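Side-chain contacts in outer membrane protein Omp121 (PDB 5FQ8), which probably imports a substrate across the bacterial outer membrane as a TonB-dependent receptor, and binds calcium ions: residues 426-431 against 438-443; 347-352 against 368-373; 586-591 against 664-669. All coordinates share one frame; numbering follows the deposited sequence.

Interaction 1 (426-431 against 438-443)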
ATOM      1  N   GLU B 426      -7.127   6.171  25.473  1.00 27.30           N
ATOM      2  CA  GLU B 426      -6.713   5.984  26.857  1.00 27.85           C
ATOM      3  C   GLU B 426      -7.098   7.179  27.713  1.00 28.17           C
ATOM      4  O   GLU B 426      -6.700   8.307  27.429  1.00 28.19           O
ATOM      5  CB  GLU B 426      -5.213   5.775  26.919  1.00 59.78           C
ATOM      6  CG  GLU B 426      -4.666   5.711  28.319  1.00 44.63           C
ATOM      7  CD  GLU B 426      -3.179   5.920  28.366  1.00 54.89           C
ATOM      8  OE1 GLU B 426      -2.487   5.485  27.426  1.00 57.23           O
ATOM      9  OE2 GLU B 426      -2.705   6.536  29.340  1.00 59.65           O
ATOM     10  N   GLY B 427      -7.878   6.934  28.755  1.00 28.46           N
ATOM     11  CA  GLY B 427      -8.077   7.928  29.784  1.00 28.91           C
ATOM     12  C   GLY B 427      -9.277   8.822  29.621  1.00 28.75           C
ATOM     13  O   GLY B 427      -9.526   9.654  30.494  1.00 29.15           O
ATOM     14  N   THR B 428     -10.021   8.682  28.553  1.00 28.23           N
ATOM     15  CA  THR B 428     -11.166   9.526  28.296  1.00 28.82           C
ATOM     16  C   THR B 428     -12.447   8.715  28.365  1.00 27.94           C
ATOM     17  O   THR B 428     -12.422   7.489  28.241  1.00 27.82           O
ATOM     18  CB  THR B 428     -11.051  10.162  26.916  1.00 27.62           C
ATOM     19  OG1 THR B 428     -11.067   9.123  25.935  1.00 31.48           O
ATOM     20  CG2 THR B 428      -9.777  10.938  26.810  1.00 27.78           C
ATOM     21  N   PRO B 429     -13.592   9.364  28.572  1.00 27.99           N
ATOM     22  CA  PRO B 429     -14.841   8.602  28.616  1.00 27.89           C
ATOM     23  C   PRO B 429     -15.207   7.959  27.299  1.00 27.33           C
ATOM     24  O   PRO B 429     -15.902   6.943  27.306  1.00 38.07           O
ATOM     25  CB  PRO B 429     -15.869   9.658  29.029  1.00 28.09           C
ATOM     26  CG  PRO B 429     -15.101  10.687  29.718  1.00 28.48           C
ATOM     27  CD  PRO B 429     -13.799  10.751  29.005  1.00 28.26           C
ATOM     28  N   ASN B 430     -14.740   8.476  26.182  1.00 26.97           N
ATOM     29  CA  ASN B 430     -15.339   8.109  24.917  1.00 26.49           C
ATOM     30  C   ASN B 430     -14.748   7.061  23.970  1.00 26.14           C
ATOM     31  O   ASN B 430     -15.426   6.733  23.023  1.00 31.78           O
ATOM     32  CB  ASN B 430     -15.487   9.371  24.078  1.00 26.28           C
ATOM     33  CG  ASN B 430     -16.711  10.181  24.445  1.00 32.26           C
ATOM     34  OD1 ASN B 430     -17.557   9.765  25.230  1.00 26.66           O
ATOM     35  ND2 ASN B 430     -16.826  11.346  23.837  1.00 35.57           N
ATOM     36  N   GLY B 431     -13.565   6.488  24.155  1.00 43.97           N
ATOM     37  CA  GLY B 431     -12.760   6.509  25.349  1.00 49.53           C
ATOM     38  C   GLY B 431     -12.583   5.109  25.909  1.00 50.47           C
ATOM     39  O   GLY B 431     -13.298   4.174  25.549  1.00 46.22           O
ATOM     40  N   SER B 438     -16.333   1.874  22.006  1.00 25.47           N
ATOM     41  CA  SER B 438     -15.871   3.234  21.787  1.00 27.65           C
ATOM     42  C   SER B 438     -15.745   3.508  20.303  1.00 25.08           C
ATOM     43  O   SER B 438     -15.303   2.642  19.556  1.00 29.94           O
ATOM     44  CB  SER B 438     -14.521   3.473  22.433  1.00 32.00           C
ATOM     45  OG  SER B 438     -13.991   4.700  21.962  1.00 31.40           O
ATOM     46  N   PRO B 439     -16.111   4.710  19.859  1.00 24.82           N
ATOM     47  CA  PRO B 439     -15.984   5.035  18.440  1.00 24.46           C
ATOM     48  C   PRO B 439     -14.565   4.999  17.950  1.00 24.37           C
ATOM     49  O   PRO B 439     -14.355   5.079  16.739  1.00 24.09           O
ATOM     50  CB  PRO B 439     -16.569   6.447  18.358  1.00 24.45           C
ATOM     51  CG  PRO B 439     -16.519   6.974  19.721  1.00 24.83           C
ATOM     52  CD  PRO B 439     -16.767   5.795  20.589  1.00 25.03           C
ATOM     53  N   PHE B 440     -13.588   4.853  18.838  1.00 30.09           N
ATOM     54  CA  PHE B 440     -12.184   4.803  18.459  1.00 24.61           C
ATOM     55  C   PHE B 440     -11.663   3.386  18.241  1.00 24.59           C
ATOM     56  O   PHE B 440     -10.456   3.216  18.081  1.00 24.65           O
ATOM     57  CB  PHE B 440     -11.319   5.482  19.520  1.00 24.96           C
ATOM     58  CG  PHE B 440     -11.823   6.815  19.952  1.00 25.08           C
ATOM     59  CD1 PHE B 440     -12.407   7.676  19.057  1.00 24.84           C
ATOM     60  CD2 PHE B 440     -11.705   7.206  21.268  1.00 25.48           C
ATOM     61  CE1 PHE B 440     -12.869   8.883  19.459  1.00 24.98           C
ATOM     62  CE2 PHE B 440     -12.158   8.419  21.676  1.00 25.63           C
ATOM     63  CZ  PHE B 440     -12.746   9.262  20.772  1.00 25.38           C
ATOM     64  N   SER B 441     -12.519   2.368  18.243  1.00 24.55           N
ATOM     65  CA  SER B 441     -12.043   1.013  18.007  1.00 42.18           C
ATOM     66  C   SER B 441     -12.659   0.369  16.786  1.00 47.74           C
ATOM     67  O   SER B 441     -13.872   0.345  16.645  1.00 51.11           O
ATOM     68  CB  SER B 441     -12.328   0.143  19.218  1.00 32.64           C
ATOM     69  OG  SER B 441     -13.268   0.775  20.058  1.00 34.29           O
ATOM     70  N   GLY B 442     -11.829  -0.167  15.899  1.00 39.30           N
ATOM     71  CA  GLY B 442     -10.395  -0.037  15.987  1.00 36.71           C
ATOM     72  C   GLY B 442     -10.005   0.972  14.940  1.00 39.77           C
ATOM     73  O   GLY B 442      -9.605   0.639  13.837  1.00 43.35           O
ATOM     74  N   GLU B 443     -10.183   2.232  15.279  1.00 24.04           N
ATOM     75  CA  GLU B 443      -9.886   3.314  14.356  1.00 23.85           C
ATOM     76  C   GLU B 443      -8.429   3.673  14.581  1.00 24.05           C
ATOM     77  O   GLU B 443      -8.087   4.518  15.404  1.00 27.19           O
ATOM     78  CB  GLU B 443     -10.832   4.486  14.583  1.00 23.82           C
ATOM     79  CG  GLU B 443     -12.255   4.227  14.162  1.00 23.63           C
ATOM     80  CD  GLU B 443     -12.426   4.166  12.670  1.00 23.34           C
ATOM     81  OE1 GLU B 443     -11.636   4.814  11.972  1.00 23.51           O
ATOM     82  OE2 GLU B 443     -13.334   3.459  12.193  1.00 23.22           O
TER
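Ser-438 donates from OG to the carbonyl oxygen of Asn-430, and the aromatic ring of Phe-440 lies against the same peptide unit. Residues 438-443 combine an ST turn, in which Ser-438 OG accepts from Phe-440 N, with a type I beta turn from Ser-438 to Ser-441; both sit in the long loop between barrel strands 398-417 and 446-469. The Ser-438 hydroxyl is swung trans to its own amide nitrogen (chi1 168°). There OG lies 2.7 Å from Asn-430 O, in the carbonyl plane on a lone pair, with a C=O...donor angle of 102°. The same OG receives Phe-440 N at 3.2 Å in a nearly straight bond (170°), so two bonds fix this buried hydroxyl. The peptide joining Asn-430 to Gly-431 is cis. Phe-440 lays its CE2 corner beside it, 3.4 Å from Gly-431 N, while Asn-430 O stands over one ring face. Pro-439 CG covers that same face near the rim, and approaches Asn-430 O to 3.5 Å. The amide of Asn-430 turns to other loops, bonding Asn-227 and the carbonyl of Tyr-359, and Thr-428 OG1, at the edge of the Phe-440 ring, bonds Tyr-424 O. Closing the turn, Ser-438 O takes two donors from one face of its plane, Ser-441 OG at 2.8 Å and Ser-441 N at 3.1 Å.

Interaction 2 (347-352 against 368-373)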
ATOM      1  N   GLU B 347     -17.594  23.659  17.721  1.00 26.72           N
ATOM      2  CA  GLU B 347     -16.484  23.844  16.789  1.00 26.56           C
ATOM      3  C   GLU B 347     -15.202  24.256  17.489  1.00 26.89           C
ATOM      4  O   GLU B 347     -14.111  23.908  17.033  1.00 26.75           O
ATOM      5  CB  GLU B 347     -16.869  24.894  15.748  1.00 26.59           C
ATOM      6  CG  GLU B 347     -15.824  25.222  14.695  1.00 29.06           C
ATOM      7  CD  GLU B 347     -16.245  26.365  13.790  1.00 29.85           C
ATOM      8  OE1 GLU B 347     -17.246  27.031  14.123  1.00 27.38           O
ATOM      9  OE2 GLU B 347     -15.591  26.596  12.749  1.00 30.58           O
ATOM     10  N   ASP B 348     -15.313  24.994  18.586  1.00 27.37           N
ATOM     11  CA  ASP B 348     -14.164  25.442  19.362  1.00 27.78           C
ATOM     12  C   ASP B 348     -13.466  24.250  20.002  1.00 27.67           C
ATOM     13  O   ASP B 348     -13.985  23.660  20.952  1.00 27.76           O
ATOM     14  CB  ASP B 348     -14.635  26.438  20.422  1.00 28.36           C
ATOM     15  CG  ASP B 348     -13.507  27.025  21.217  1.00 31.25           C
ATOM     16  OD1 ASP B 348     -12.360  26.965  20.751  1.00 30.16           O
ATOM     17  OD2 ASP B 348     -13.785  27.556  22.314  1.00 31.74           O
ATOM     18  N   GLN B 349     -12.297  23.881  19.491  1.00 27.52           N
ATOM     19  CA  GLN B 349     -11.562  22.766  20.071  1.00 27.47           C
ATOM     20  C   GLN B 349     -10.783  23.147  21.318  1.00 28.02           C
ATOM     21  O   GLN B 349     -10.265  22.261  21.987  1.00 28.06           O
ATOM     22  CB  GLN B 349     -10.608  22.177  19.049  1.00 27.13           C
ATOM     23  CG  GLN B 349     -11.282  21.687  17.820  1.00 26.61           C
ATOM     24  CD  GLN B 349     -12.185  20.523  18.096  1.00 26.34           C
ATOM     25  OE1 GLN B 349     -11.746  19.495  18.579  1.00 26.28           O
ATOM     26  NE2 GLN B 349     -13.456  20.681  17.803  1.00 26.20           N
ATOM     27  N   ASN B 350     -10.663  24.432  21.638  1.00 32.48           N
ATOM     28  CA  ASN B 350     -10.043  24.789  22.902  1.00 32.31           C
ATOM     29  C   ASN B 350     -11.003  24.661  24.058  1.00 29.29           C
ATOM     30  O   ASN B 350     -10.621  24.933  25.196  1.00 29.81           O
ATOM     31  CB  ASN B 350      -9.497  26.202  22.846  1.00 39.74           C
ATOM     32  CG  ASN B 350      -8.225  26.275  22.077  1.00 48.71           C
ATOM     33  OD1 ASN B 350      -8.231  26.219  20.855  1.00 49.68           O
ATOM     34  ND2 ASN B 350      -7.113  26.377  22.784  1.00 56.58           N
ATOM     35  N   ASP B 351     -12.234  24.272  23.779  1.00 28.96           N
ATOM     36  CA  ASP B 351     -13.207  23.873  24.781  1.00 30.95           C
ATOM     37  C   ASP B 351     -13.063  22.369  24.995  1.00 33.12           C
ATOM     38  O   ASP B 351     -13.459  21.574  24.131  1.00 30.31           O
ATOM     39  CB  ASP B 351     -14.613  24.250  24.329  1.00 35.51           C
ATOM     40  CG  ASP B 351     -15.653  24.012  25.384  1.00 35.89           C
ATOM     41  OD1 ASP B 351     -15.299  23.721  26.540  1.00 41.04           O
ATOM     42  OD2 ASP B 351     -16.837  24.133  25.050  1.00 31.69           O
ATOM     43  N   PRO B 352     -12.493  21.943  26.115  1.00 29.16           N
ATOM     44  CA  PRO B 352     -12.227  20.515  26.306  1.00 28.91           C
ATOM     45  C   PRO B 352     -13.408  19.639  26.003  1.00 33.45           C
ATOM     46  O   PRO B 352     -13.238  18.576  25.401  1.00 33.19           O
ATOM     47  CB  PRO B 352     -11.840  20.439  27.790  1.00 36.43           C
ATOM     48  CG  PRO B 352     -12.346  21.696  28.397  1.00 29.98           C
ATOM     49  CD  PRO B 352     -12.216  22.712  27.329  1.00 29.83           C
ATOM     50  N   PRO B 368     -18.566  16.793  14.380  1.00 25.62           N
ATOM     51  CA  PRO B 368     -18.515  17.004  12.930  1.00 24.27           C
ATOM     52  C   PRO B 368     -17.415  17.931  12.504  1.00 24.35           C
ATOM     53  O   PRO B 368     -16.884  17.788  11.401  1.00 25.33           O
ATOM     54  CB  PRO B 368     -19.888  17.606  12.617  1.00 24.34           C
ATOM     55  CG  PRO B 368     -20.736  17.296  13.785  1.00 24.53           C
ATOM     56  CD  PRO B 368     -19.816  17.305  14.953  1.00 32.52           C
ATOM     57  N   TYR B 369     -17.059  18.895  13.338  1.00 24.68           N
ATOM     58  CA  TYR B 369     -15.986  19.794  12.956  1.00 24.81           C
ATOM     59  C   TYR B 369     -14.634  19.116  13.046  1.00 35.59           C
ATOM     60  O   TYR B 369     -13.709  19.500  12.327  1.00 29.57           O
ATOM     61  CB  TYR B 369     -16.016  21.038  13.828  1.00 25.25           C
ATOM     62  CG  TYR B 369     -17.256  21.889  13.669  1.00 25.38           C
ATOM     63  CD1 TYR B 369     -17.343  22.835  12.667  1.00 25.41           C
ATOM     64  CD2 TYR B 369     -18.323  21.757  14.536  1.00 25.52           C
ATOM     65  CE1 TYR B 369     -18.451  23.617  12.531  1.00 26.25           C
ATOM     66  CE2 TYR B 369     -19.436  22.535  14.408  1.00 29.06           C
ATOM     67  CZ  TYR B 369     -19.497  23.469  13.404  1.00 26.90           C
ATOM     68  OH  TYR B 369     -20.618  24.253  13.280  1.00 25.90           O
ATOM     69  N   TYR B 370     -14.491  18.113  13.917  1.00 29.86           N
ATOM     70  CA  TYR B 370     -13.275  17.315  13.907  1.00 25.28           C
ATOM     71  C   TYR B 370     -13.158  16.542  12.604  1.00 24.28           C
ATOM     72  O   TYR B 370     -12.110  16.556  11.961  1.00 24.96           O
ATOM     73  CB  TYR B 370     -13.237  16.357  15.107  1.00 24.84           C
ATOM     74  CG  TYR B 370     -11.919  15.623  15.203  1.00 28.74           C
ATOM     75  CD1 TYR B 370     -11.676  14.486  14.444  1.00 25.95           C
ATOM     76  CD2 TYR B 370     -10.904  16.091  16.020  1.00 32.92           C
ATOM     77  CE1 TYR B 370     -10.473  13.840  14.499  1.00 29.48           C
ATOM     78  CE2 TYR B 370      -9.691  15.441  16.083  1.00 36.93           C
ATOM     79  CZ  TYR B 370      -9.487  14.320  15.322  1.00 33.98           C
ATOM     80  OH  TYR B 370      -8.283  13.682  15.377  1.00 27.08           O
ATOM     81  N   ILE B 371     -14.227  15.864  12.198  1.00 24.04           N
ATOM     82  CA  ILE B 371     -14.152  15.017  11.012  1.00 27.17           C
ATOM     83  C   ILE B 371     -13.783  15.837   9.786  1.00 35.41           C
ATOM     84  O   ILE B 371     -12.981  15.402   8.953  1.00 39.80           O
ATOM     85  CB  ILE B 371     -15.474  14.259  10.804  1.00 23.53           C
ATOM     86  CG1 ILE B 371     -15.820  13.450  12.046  1.00 23.63           C
ATOM     87  CG2 ILE B 371     -15.367  13.353   9.623  1.00 23.25           C
ATOM     88  CD1 ILE B 371     -17.150  12.749  11.963  1.00 23.52           C
ATOM     89  N   LEU B 372     -14.351  17.042   9.661  1.00 35.64           N
ATOM     90  CA  LEU B 372     -14.080  17.885   8.498  1.00 44.21           C
ATOM     91  C   LEU B 372     -12.682  18.479   8.538  1.00 24.01           C
ATOM     92  O   LEU B 372     -12.043  18.645   7.494  1.00 23.95           O
ATOM     93  CB  LEU B 372     -15.111  19.007   8.411  1.00 23.96           C
ATOM     94  CG  LEU B 372     -16.547  18.696   8.018  1.00 23.82           C
ATOM     95  CD1 LEU B 372     -17.393  19.818   8.492  1.00 24.08           C
ATOM     96  CD2 LEU B 372     -16.658  18.551   6.536  1.00 23.62           C
ATOM     97  N   ASN B 373     -12.190  18.787   9.725  1.00 24.27           N
ATOM     98  CA  ASN B 373     -10.873  19.372   9.893  1.00 24.52           C
ATOM     99  C   ASN B 373      -9.736  18.359   9.908  1.00 24.44           C
ATOM    100  O   ASN B 373      -8.583  18.770   9.805  1.00 24.64           O
ATOM    101  CB  ASN B 373     -10.839  20.171  11.186  1.00 24.90           C
ATOM    102  CG  ASN B 373     -11.203  21.605  10.976  1.00 25.15           C
ATOM    103  OD1 ASN B 373     -10.741  22.236  10.037  1.00 27.23           O
ATOM    104  ND2 ASN B 373     -12.042  22.135  11.849  1.00 25.38           N
TER
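The backbones of Glu-347 and Tyr-369 come closest here, with 5.6 Å between their CA atoms. Residues 347-352 are irregular, apart from a type I beta turn from Asp-348 to Asp-351, whereas 368-373 form the first turns of a short helix. Glu-347 lies flat over the Tyr-369 ring: its CB stands 3.5 Å from the ring centroid and only 4° off the normal, a CH-pi contact. CG, trans to the backbone nitrogen (chi1 180°), carries the extended chain outward across the ring, with CD 3.7 Å from Tyr-369 CE1. The carboxylate ends stacked over the CD1-CE1 side of the ring, its plane 12° from the ring's. Residues 347-352 also hold an Asx turn, Asp-348 OD1 accepting from Asn-350 N at 3.2 Å from above the carboxylate plane. This loop and helix belong to the long connection between barrel strands 306-320 and 376-394, and the side chain of Tyr-369 is about 6 Å from that of Thr-285, a calcium-site residue. Phe-248 meets the Tyr-369 ring edge-to-face. A serine in place of Tyr-369 would probably leave the aliphatic stem of Glu-347 without its aromatic platform and Phe-248 without its stacking partner. Gln-349 OE1 approaches the edge of the second ring, 4.3 Å from Tyr-370 CD2, while its NE2 makes a weak bond to Glu-347 O at 3.4 Å. Tyr-370 OH is hydrogen-bonded to Tyr-424 OH.

Interaction 3 (586-591 against 664-669)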
ATOM      1  N   LYS B 586     -43.802  18.226 -40.810  1.00 45.87           N
ATOM      2  CA  LYS B 586     -42.885  17.138 -41.138  1.00 42.28           C
ATOM      3  C   LYS B 586     -43.316  15.897 -40.384  1.00 44.81           C
ATOM      4  O   LYS B 586     -43.586  15.971 -39.185  1.00 51.76           O
ATOM      5  CB  LYS B 586     -41.456  17.526 -40.755  1.00 41.90           C
ATOM      6  CG  LYS B 586     -40.443  16.423 -40.747  1.00 37.74           C
ATOM      7  CD  LYS B 586     -39.269  16.849 -39.888  1.00 40.50           C
ATOM      8  CE  LYS B 586     -38.105  15.878 -39.949  1.00 36.49           C
ATOM      9  NZ  LYS B 586     -37.337  16.011 -41.225  1.00 36.95           N
ATOM     10  N   ILE B 587     -43.387  14.765 -41.072  1.00 38.85           N
ATOM     11  CA  ILE B 587     -43.731  13.498 -40.440  1.00 38.56           C
ATOM     12  C   ILE B 587     -42.527  12.567 -40.530  1.00 38.11           C
ATOM     13  O   ILE B 587     -41.798  12.580 -41.527  1.00 38.39           O
ATOM     14  CB  ILE B 587     -44.999  12.878 -41.065  1.00 39.39           C
ATOM     15  CG1 ILE B 587     -45.490  11.707 -40.224  1.00 41.71           C
ATOM     16  CG2 ILE B 587     -44.749  12.429 -42.463  1.00 40.06           C
ATOM     17  CD1 ILE B 587     -46.646  10.972 -40.823  1.00 39.90           C
ATOM     18  N   ARG B 588     -42.313  11.775 -39.472  1.00 47.97           N
ATOM     19  CA  ARG B 588     -41.066  11.059 -39.216  1.00 36.82           C
ATOM     20  C   ARG B 588     -41.321   9.588 -38.932  1.00 36.74           C
ATOM     21  O   ARG B 588     -42.323   9.231 -38.314  1.00 36.79           O
ATOM     22  CB  ARG B 588     -40.327  11.640 -38.010  1.00 35.95           C
ATOM     23  CG  ARG B 588     -39.230  12.582 -38.337  1.00 35.78           C
ATOM     24  CD  ARG B 588     -38.391  12.849 -37.120  1.00 34.90           C
ATOM     25  NE  ARG B 588     -38.901  13.925 -36.280  1.00 34.72           N
ATOM     26  CZ  ARG B 588     -39.574  13.733 -35.160  1.00 34.39           C
ATOM     27  NH1 ARG B 588     -39.815  12.502 -34.761  1.00 40.80           N
ATOM     28  NH2 ARG B 588     -39.998  14.763 -34.445  1.00 34.27           N
ATOM     29  N   ALA B 589     -40.373   8.739 -39.328  1.00 42.88           N
ATOM     30  CA  ALA B 589     -40.460   7.323 -38.991  1.00 46.85           C
ATOM     31  C   ALA B 589     -39.084   6.678 -39.081  1.00 36.08           C
ATOM     32  O   ALA B 589     -38.265   7.059 -39.917  1.00 36.24           O
ATOM     33  CB  ALA B 589     -41.447   6.594 -39.898  1.00 37.36           C
ATOM     34  N   SER B 590     -38.849   5.688 -38.217  1.00 46.03           N
ATOM     35  CA  SER B 590     -37.574   4.985 -38.173  1.00 35.19           C
ATOM     36  C   SER B 590     -37.760   3.560 -37.683  1.00 35.09           C
ATOM     37  O   SER B 590     -38.577   3.292 -36.803  1.00 34.93           O
ATOM     38  CB  SER B 590     -36.591   5.680 -37.255  1.00 34.38           C
ATOM     39  OG  SER B 590     -36.991   5.495 -35.918  1.00 33.85           O
ATOM     40  N   TRP B 591     -36.974   2.655 -38.258  1.00 35.21           N
ATOM     41  CA  TRP B 591     -36.792   1.299 -37.765  1.00 35.02           C
ATOM     42  C   TRP B 591     -35.340   0.931 -37.986  1.00 34.74           C
ATOM     43  O   TRP B 591     -34.817   1.154 -39.075  1.00 40.46           O
ATOM     44  CB  TRP B 591     -37.687   0.296 -38.496  1.00 35.80           C
ATOM     45  CG  TRP B 591     -37.502  -1.133 -38.053  1.00 54.40           C
ATOM     46  CD1 TRP B 591     -38.308  -1.828 -37.213  1.00 50.98           C
ATOM     47  CD2 TRP B 591     -36.444  -2.037 -38.432  1.00 52.50           C
ATOM     48  NE1 TRP B 591     -37.831  -3.102 -37.036  1.00 48.08           N
ATOM     49  CE2 TRP B 591     -36.684  -3.257 -37.772  1.00 50.87           C
ATOM     50  CE3 TRP B 591     -35.318  -1.934 -39.262  1.00 65.46           C
ATOM     51  CZ2 TRP B 591     -35.840  -4.366 -37.914  1.00 54.45           C
ATOM     52  CZ3 TRP B 591     -34.480  -3.041 -39.400  1.00 35.75           C
ATOM     53  CH2 TRP B 591     -34.748  -4.236 -38.731  1.00 35.68           C
ATOM     54  N   ASP B 664     -43.667  19.154 -31.217  1.00 34.62           N
ATOM     55  CA  ASP B 664     -42.955  17.964 -31.665  1.00 34.39           C
ATOM     56  C   ASP B 664     -43.419  16.807 -30.804  1.00 34.07           C
ATOM     57  O   ASP B 664     -43.468  16.936 -29.581  1.00 33.61           O
ATOM     58  CB  ASP B 664     -41.434  18.154 -31.562  1.00 33.82           C
ATOM     59  CG  ASP B 664     -40.659  17.025 -32.188  1.00 33.69           C
ATOM     60  OD1 ASP B 664     -40.437  17.042 -33.407  1.00 34.16           O
ATOM     61  OD2 ASP B 664     -40.256  16.114 -31.458  1.00 33.15           O
ATOM     62  N   VAL B 665     -43.802  15.699 -31.441  1.00 34.38           N
ATOM     63  CA  VAL B 665     -44.280  14.506 -30.750  1.00 34.18           C
ATOM     64  C   VAL B 665     -43.577  13.288 -31.317  1.00 34.07           C
ATOM     65  O   VAL B 665     -43.547  13.097 -32.533  1.00 34.58           O
ATOM     66  CB  VAL B 665     -45.801  14.322 -30.880  1.00 34.84           C
ATOM     67  CG1 VAL B 665     -46.257  13.147 -30.029  1.00 34.60           C
ATOM     68  CG2 VAL B 665     -46.506  15.562 -30.469  1.00 35.05           C
ATOM     69  N   SER B 666     -43.049  12.451 -30.438  1.00 33.46           N
ATOM     70  CA  SER B 666     -42.413  11.208 -30.836  1.00 36.96           C
ATOM     71  C   SER B 666     -43.005  10.046 -30.055  1.00 36.85           C
ATOM     72  O   SER B 666     -43.343  10.185 -28.879  1.00 34.35           O
ATOM     73  CB  SER B 666     -40.918  11.282 -30.621  1.00 34.65           C
ATOM     74  OG  SER B 666     -40.387  12.359 -31.361  1.00 37.50           O
ATOM     75  N   TYR B 667     -43.149   8.909 -30.731  1.00 33.55           N
ATOM     76  CA  TYR B 667     -43.576   7.656 -30.121  1.00 33.48           C
ATOM     77  C   TYR B 667     -42.543   6.596 -30.458  1.00 33.25           C
ATOM     78  O   TYR B 667     -42.277   6.348 -31.634  1.00 33.66           O
ATOM     79  CB  TYR B 667     -44.945   7.222 -30.634  1.00 34.25           C
ATOM     80  CG  TYR B 667     -46.094   8.093 -30.199  1.00 53.41           C
ATOM     81  CD1 TYR B 667     -46.752   7.855 -29.006  1.00 34.32           C
ATOM     82  CD2 TYR B 667     -46.545   9.140 -31.000  1.00 51.29           C
ATOM     83  CE1 TYR B 667     -47.806   8.637 -28.612  1.00 34.62           C
ATOM     84  CE2 TYR B 667     -47.605   9.931 -30.613  1.00 42.22           C
ATOM     85  CZ  TYR B 667     -48.227   9.674 -29.416  1.00 42.17           C
ATOM     86  OH  TYR B 667     -49.277  10.451 -29.012  1.00 41.04           O
ATOM     87  N   TYR B 668     -41.979   5.965 -29.437  1.00 32.65           N
ATOM     88  CA  TYR B 668     -40.858   5.053 -29.613  1.00 32.35           C
ATOM     89  C   TYR B 668     -41.110   3.728 -28.918  1.00 32.25           C
ATOM     90  O   TYR B 668     -41.804   3.650 -27.906  1.00 32.11           O
ATOM     91  CB  TYR B 668     -39.575   5.642 -29.080  1.00 31.67           C
ATOM     92  CG  TYR B 668     -39.645   6.004 -27.628  1.00 31.12           C
ATOM     93  CD1 TYR B 668     -39.350   5.080 -26.642  1.00 30.69           C
ATOM     94  CD2 TYR B 668     -39.980   7.278 -27.243  1.00 31.05           C
ATOM     95  CE1 TYR B 668     -39.406   5.419 -25.322  1.00 30.23           C
ATOM     96  CE2 TYR B 668     -40.040   7.624 -25.932  1.00 30.59           C
ATOM     97  CZ  TYR B 668     -39.757   6.694 -24.978  1.00 30.18           C
ATOM     98  OH  TYR B 668     -39.820   7.077 -23.676  1.00 29.76           O
ATOM     99  N   ASN B 669     -40.492   2.688 -29.459  1.00 32.32           N
ATOM    100  CA  ASN B 669     -40.603   1.338 -28.923  1.00 32.27           C
ATOM    101  C   ASN B 669     -39.225   0.696 -29.026  1.00 31.90           C
ATOM    102  O   ASN B 669     -38.797   0.324 -30.119  1.00 32.24           O
ATOM    103  CB  ASN B 669     -41.661   0.548 -29.686  1.00 33.05           C
ATOM    104  CG  ASN B 669     -41.686  -0.908 -29.312  1.00 33.09           C
ATOM    105  OD1 ASN B 669     -42.336  -1.294 -28.356  1.00 33.00           O
ATOM    106  ND2 ASN B 669     -40.990  -1.730 -30.080  1.00 36.87           N
TER
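Arg-588 spans from strand 582-596 to Asp-664 and Ser-666 on strand 661-680, passing across strand 643-656, which is paired with both in the beta barrel. The two segments therefore run nearly parallel without pairing directly: their axes are 8.9 Å apart at 16°, and Arg-588 bonds through its backbone to Gly-651 of the intervening strand. The face carrying these side chains looks into the barrel, toward the plug: Ser-590 and Ser-666 touch Ala-148 and Ala-43 of the plug region, and Lys-586 NZ bonds Lys-38 O as well as Ser-567 OG of the wall. The arginine chain bends at its third torsion, bringing the guanidinium edge to the acidic partner. NH2 makes a salt bridge to Asp-664 OD1 at 2.5 Å, near the guanidinium plane, while OD2 of the same carboxylate stays 3.3 Å from NH2. The two planes are turned 36° apart, and the other terminal nitrogen, NH1, serves a different residue. The acidic partner is thus met through NH2 alone, with OD1 the nearer oxygen. The Asp-664 side chain also rests on Asn-653 of the middle strand. The remaining link across the contact is a weak hydrogen bond, Arg-588 NH1 to Ser-666 OG, 3.5 Å long with an angle of 149° at the hydrogen.

Overall arrangement
From the N terminus, interaction 2 comes first, folding the loop 347-352 back onto helix 368-374 over 15 intervening residues. Interaction 1 follows, closing a tighter loop of six residues between 431 and 438. Interaction 3 comes last and links strands of the barrel wall across 72 residues. The three are in series: none nests in or crosses another. Interactions 1 and 2 have centres 16 Å apart, with nearest atoms about 7 Å apart; helix 420-424 joins them, receiving Phe-440 from one and Tyr-370 from the other. Interaction 3 lies on the opposite side of the chain's centre, its centre 65 Å from that of interaction 1 and 59 Å from that of interaction 2.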